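Local atomic coordinates of hypothetical protein (Thermotoga maritima, PDB entry 2NZC), a protein that is of unknown function but probably acts as a regulator of an iron-only hydrogenase system, and belongs to the ACT clan of small alpha-beta domains. Residues Glu26-Phe31 and Ile51-Lys56. Residues are numbered along the deposited sequence; the frame is centred on the assembly and turned at random.
Sequences ELLHNF and IFLVLK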
ATOM      1  N   GLU D  26      14.145   7.605 -10.700  1.00 33.87           N
ATOM      2  CA  GLU D  26      14.141   8.279 -11.988  1.00 34.15           C
ATOM      3  C   GLU D  26      13.435   7.421 -13.040  1.00 34.09           C
ATOM      4  O   GLU D  26      12.663   7.929 -13.850  1.00 33.70           O
ATOM      5  CB  GLU D  26      15.556   8.641 -12.414  1.00 34.26           C
ATOM      6  CG  GLU D  26      16.168   9.737 -11.534  1.00 35.78           C
ATOM      7  CD  GLU D  26      17.614  10.038 -11.871  1.00 37.91           C
ATOM      8  OE1 GLU D  26      18.180   9.350 -12.754  1.00 39.23           O
ATOM      9  OE2 GLU D  26      18.181  10.974 -11.252  1.00 37.76           O
ATOM     10  N   LEU D  27      13.709   6.120 -13.000  1.00 34.14           N
ATOM     11  CA  LEU D  27      13.108   5.152 -13.899  1.00 34.83           C
ATOM     12  C   LEU D  27      11.595   5.046 -13.773  1.00 34.82           C
ATOM     13  O   LEU D  27      10.871   5.109 -14.777  1.00 34.72           O
ATOM     14  CB  LEU D  27      13.733   3.774 -13.667  1.00 35.14           C
ATOM     15  CG  LEU D  27      13.845   2.859 -14.881  1.00 35.03           C
ATOM     16  CD1 LEU D  27      14.359   3.621 -16.095  1.00 35.74           C
ATOM     17  CD2 LEU D  27      14.790   1.729 -14.499  1.00 34.90           C
ATOM     18  N   LEU D  28      11.123   4.852 -12.548  1.00 34.89           N
ATOM     19  CA  LEU D  28       9.696   4.763 -12.251  1.00 35.93           C
ATOM     20  C   LEU D  28       8.939   6.067 -12.543  1.00 36.95           C
ATOM     21  O   LEU D  28       7.774   6.023 -12.933  1.00 38.05           O
ATOM     22  CB  LEU D  28       9.485   4.345 -10.794  1.00 36.19           C
ATOM     23  CG  LEU D  28      10.114   2.993 -10.416  1.00 36.46           C
ATOM     24  CD1 LEU D  28       9.692   2.592  -9.015  1.00 35.72           C
ATOM     25  CD2 LEU D  28       9.814   1.889 -11.449  1.00 39.54           C
ATOM     26  N   HIS D  29       9.584   7.216 -12.343  1.00 36.74           N
ATOM     27  CA  HIS D  29       9.039   8.491 -12.824  1.00 36.98           C
ATOM     28  C   HIS D  29       8.832   8.434 -14.346  1.00 37.25           C
ATOM     29  O   HIS D  29       7.773   8.805 -14.845  1.00 37.41           O
ATOM     30  CB  HIS D  29       9.978   9.641 -12.441  1.00 37.81           C
ATOM     31  CG  HIS D  29       9.660  10.951 -13.103  1.00 37.81           C
ATOM     32  ND1 HIS D  29      10.372  11.433 -14.184  1.00 40.67           N
ATOM     33  CD2 HIS D  29       8.722  11.885 -12.826  1.00 38.10           C
ATOM     34  CE1 HIS D  29       9.884  12.609 -14.544  1.00 40.73           C
ATOM     35  NE2 HIS D  29       8.879  12.904 -13.737  1.00 40.98           N
ATOM     36  N   ASN D  30       9.845   7.967 -15.082  1.00 36.68           N
ATOM     37  CA  ASN D  30       9.740   7.880 -16.530  1.00 37.41           C
ATOM     38  C   ASN D  30       8.568   7.028 -16.987  1.00 36.79           C
ATOM     39  O   ASN D  30       7.927   7.332 -17.989  1.00 37.84           O
ATOM     40  CB  ASN D  30      11.037   7.352 -17.164  1.00 37.39           C
ATOM     41  CG  ASN D  30      12.205   8.326 -17.052  1.00 39.42           C
ATOM     42  OD1 ASN D  30      12.068   9.469 -16.585  1.00 39.80           O
ATOM     43  ND2 ASN D  30      13.373   7.869 -17.490  1.00 39.14           N
ATOM     44  N   PHE D  31       8.303   5.959 -16.254  1.00 36.30           N
ATOM     45  CA  PHE D  31       7.275   4.989 -16.598  1.00 36.34           C
ATOM     46  C   PHE D  31       5.991   5.166 -15.801  1.00 36.59           C
ATOM     47  O   PHE D  31       5.207   4.220 -15.694  1.00 36.76           O
ATOM     48  CB  PHE D  31       7.798   3.562 -16.345  1.00 35.26           C
ATOM     49  CG  PHE D  31       8.762   3.086 -17.365  1.00 34.96           C
ATOM     50  CD1 PHE D  31      10.116   3.412 -17.284  1.00 33.05           C
ATOM     51  CD2 PHE D  31       8.324   2.317 -18.428  1.00 34.20           C
ATOM     52  CE1 PHE D  31      11.013   2.966 -18.237  1.00 35.59           C
ATOM     53  CE2 PHE D  31       9.218   1.875 -19.395  1.00 32.20           C
ATOM     54  CZ  PHE D  31      10.565   2.190 -19.296  1.00 34.06           C
ATOM     55  N   ILE D  51       9.750  -2.406  -2.963  1.00 32.11           N
ATOM     56  CA  ILE D  51       8.750  -1.630  -3.734  1.00 33.66           C
ATOM     57  C   ILE D  51       7.884  -2.632  -4.489  1.00 34.82           C
ATOM     58  O   ILE D  51       8.421  -3.546  -5.164  1.00 34.88           O
ATOM     59  CB  ILE D  51       9.385  -0.652  -4.781  1.00 33.58           C
ATOM     60  CG1 ILE D  51      10.309   0.343  -4.119  1.00 34.15           C
ATOM     61  CG2 ILE D  51       8.288   0.153  -5.520  1.00 32.59           C
ATOM     62  CD1 ILE D  51      11.340   1.031  -5.090  1.00 34.48           C
ATOM     63  N   PHE D  52       6.568  -2.484  -4.343  1.00 34.76           N
ATOM     64  CA  PHE D  52       5.606  -3.274  -5.073  1.00 35.26           C
ATOM     65  C   PHE D  52       4.961  -2.348  -6.076  1.00 34.81           C
ATOM     66  O   PHE D  52       4.576  -1.225  -5.712  1.00 34.62           O
ATOM     67  CB  PHE D  52       4.473  -3.767  -4.164  1.00 36.09           C
ATOM     68  CG  PHE D  52       4.914  -4.630  -3.000  1.00 38.55           C
ATOM     69  CD1 PHE D  52       5.265  -5.954  -3.195  1.00 41.56           C
ATOM     70  CD2 PHE D  52       4.860  -4.141  -1.698  1.00 37.79           C
ATOM     71  CE1 PHE D  52       5.616  -6.764  -2.111  1.00 41.10           C
ATOM     72  CE2 PHE D  52       5.219  -4.960  -0.618  1.00 36.00           C
ATOM     73  CZ  PHE D  52       5.586  -6.245  -0.839  1.00 35.69           C
ATOM     74  N   LEU D  53       4.801  -2.830  -7.315  1.00 33.99           N
ATOM     75  CA  LEU D  53       4.115  -2.079  -8.389  1.00 32.88           C
ATOM     76  C   LEU D  53       3.062  -2.963  -9.046  1.00 32.37           C
ATOM     77  O   LEU D  53       3.259  -4.186  -9.208  1.00 32.45           O
ATOM     78  CB  LEU D  53       5.131  -1.663  -9.492  1.00 32.85           C
ATOM     79  CG  LEU D  53       6.366  -0.843  -9.081  1.00 31.40           C
ATOM     80  CD1 LEU D  53       7.229  -0.616 -10.284  1.00 35.43           C
ATOM     81  CD2 LEU D  53       5.942   0.525  -8.597  1.00 33.68           C
ATOM     82  N   VAL D  54       1.935  -2.350  -9.392  1.00 31.82           N
ATOM     83  CA  VAL D  54       0.960  -2.933 -10.327  1.00 30.60           C
ATOM     84  C   VAL D  54       0.982  -2.022 -11.561  1.00 31.96           C
ATOM     85  O   VAL D  54       0.894  -0.795 -11.427  1.00 30.72           O
ATOM     86  CB  VAL D  54      -0.480  -2.990  -9.726  1.00 29.76           C
ATOM     87  CG1 VAL D  54      -1.455  -3.633 -10.774  1.00 30.92           C
ATOM     88  CG2 VAL D  54      -0.475  -3.828  -8.438  1.00 30.29           C
ATOM     89  N   LEU D  55       1.130  -2.614 -12.751  1.00 32.10           N
ATOM     90  CA  LEU D  55       1.092  -1.850 -13.979  1.00 33.12           C
ATOM     91  C   LEU D  55       0.019  -2.448 -14.825  1.00 33.08           C
ATOM     92  O   LEU D  55      -0.274  -3.639 -14.704  1.00 33.75           O
ATOM     93  CB  LEU D  55       2.415  -1.956 -14.745  1.00 34.18           C
ATOM     94  CG  LEU D  55       3.579  -1.166 -14.135  1.00 35.57           C
ATOM     95  CD1 LEU D  55       4.399  -2.044 -13.220  1.00 37.89           C
ATOM     96  CD2 LEU D  55       4.411  -0.575 -15.260  1.00 36.12           C
ATOM     97  N   LYS D  56      -0.593  -1.629 -15.667  1.00 32.99           N
ATOM     98  CA  LYS D  56      -1.368  -2.169 -16.772  1.00 32.24           C
ATOM     99  C   LYS D  56      -0.734  -1.602 -18.033  1.00 32.20           C
ATOM    100  O   LYS D  56      -0.814  -0.410 -18.291  1.00 31.57           O
ATOM    101  CB  LYS D  56      -2.839  -1.797 -16.679  1.00 32.71           C
ATOM    102  CG  LYS D  56      -3.702  -2.567 -17.694  1.00 31.29           C
ATOM    103  CD  LYS D  56      -5.131  -2.093 -17.684  1.00 34.91           C
ATOM    104  CE  LYS D  56      -5.929  -2.750 -18.789  1.00 36.39           C
ATOM    105  NZ  LYS D  56      -7.067  -1.869 -19.163  1.00 39.38           N
TER
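Leu28 packs over Leu53 with no ring or other flat group taking part across the contact; the Phe31 ring lies beside it. At the edge of that ring, in its plane, lies Leu27 O, which also accepts the backbone hydrogen bond from Phe31 N (3.1 Å). The CB of Phe31 points toward the strand, but the ring turns away and packs on Thr61 and Leu65 of helix 59-69. Leu55 also touches Leu65.

The contact itself is carried by Leu28. Both of its methyl groups lie over Leu53. CD2 of Leu28 comes closest, 3.8 Å from CD1 of Leu53, and the two side chains cross obliquely. CD1 of Leu28 also reaches CG2 of Ile51, a looser approach of 4.5 Å. In Leu28, CG stands anti to the carbonyl carbon (chi1 -59°), which carries it toward the strand, and chi2 near 180° (-173°) extends the branch. The backbones stay apart, with 9.6 Å between CA of Leu28 and CA of Leu53.

Strand 48-57 alternates its sides. Ile51, Leu53 and Leu55 point to helix 18-30, while Phe52 stacks on Phe52 of the second subunit. Arg38 of strand 35-43 touches Leu28, Ile51 and Leu53.

This is helix-on-sheet packing in a ferredoxin-like ACT fold. Only apolar side chains meet across the contact, consistent with cohesion by hydrophobic burial and methyl-to-methyl packing.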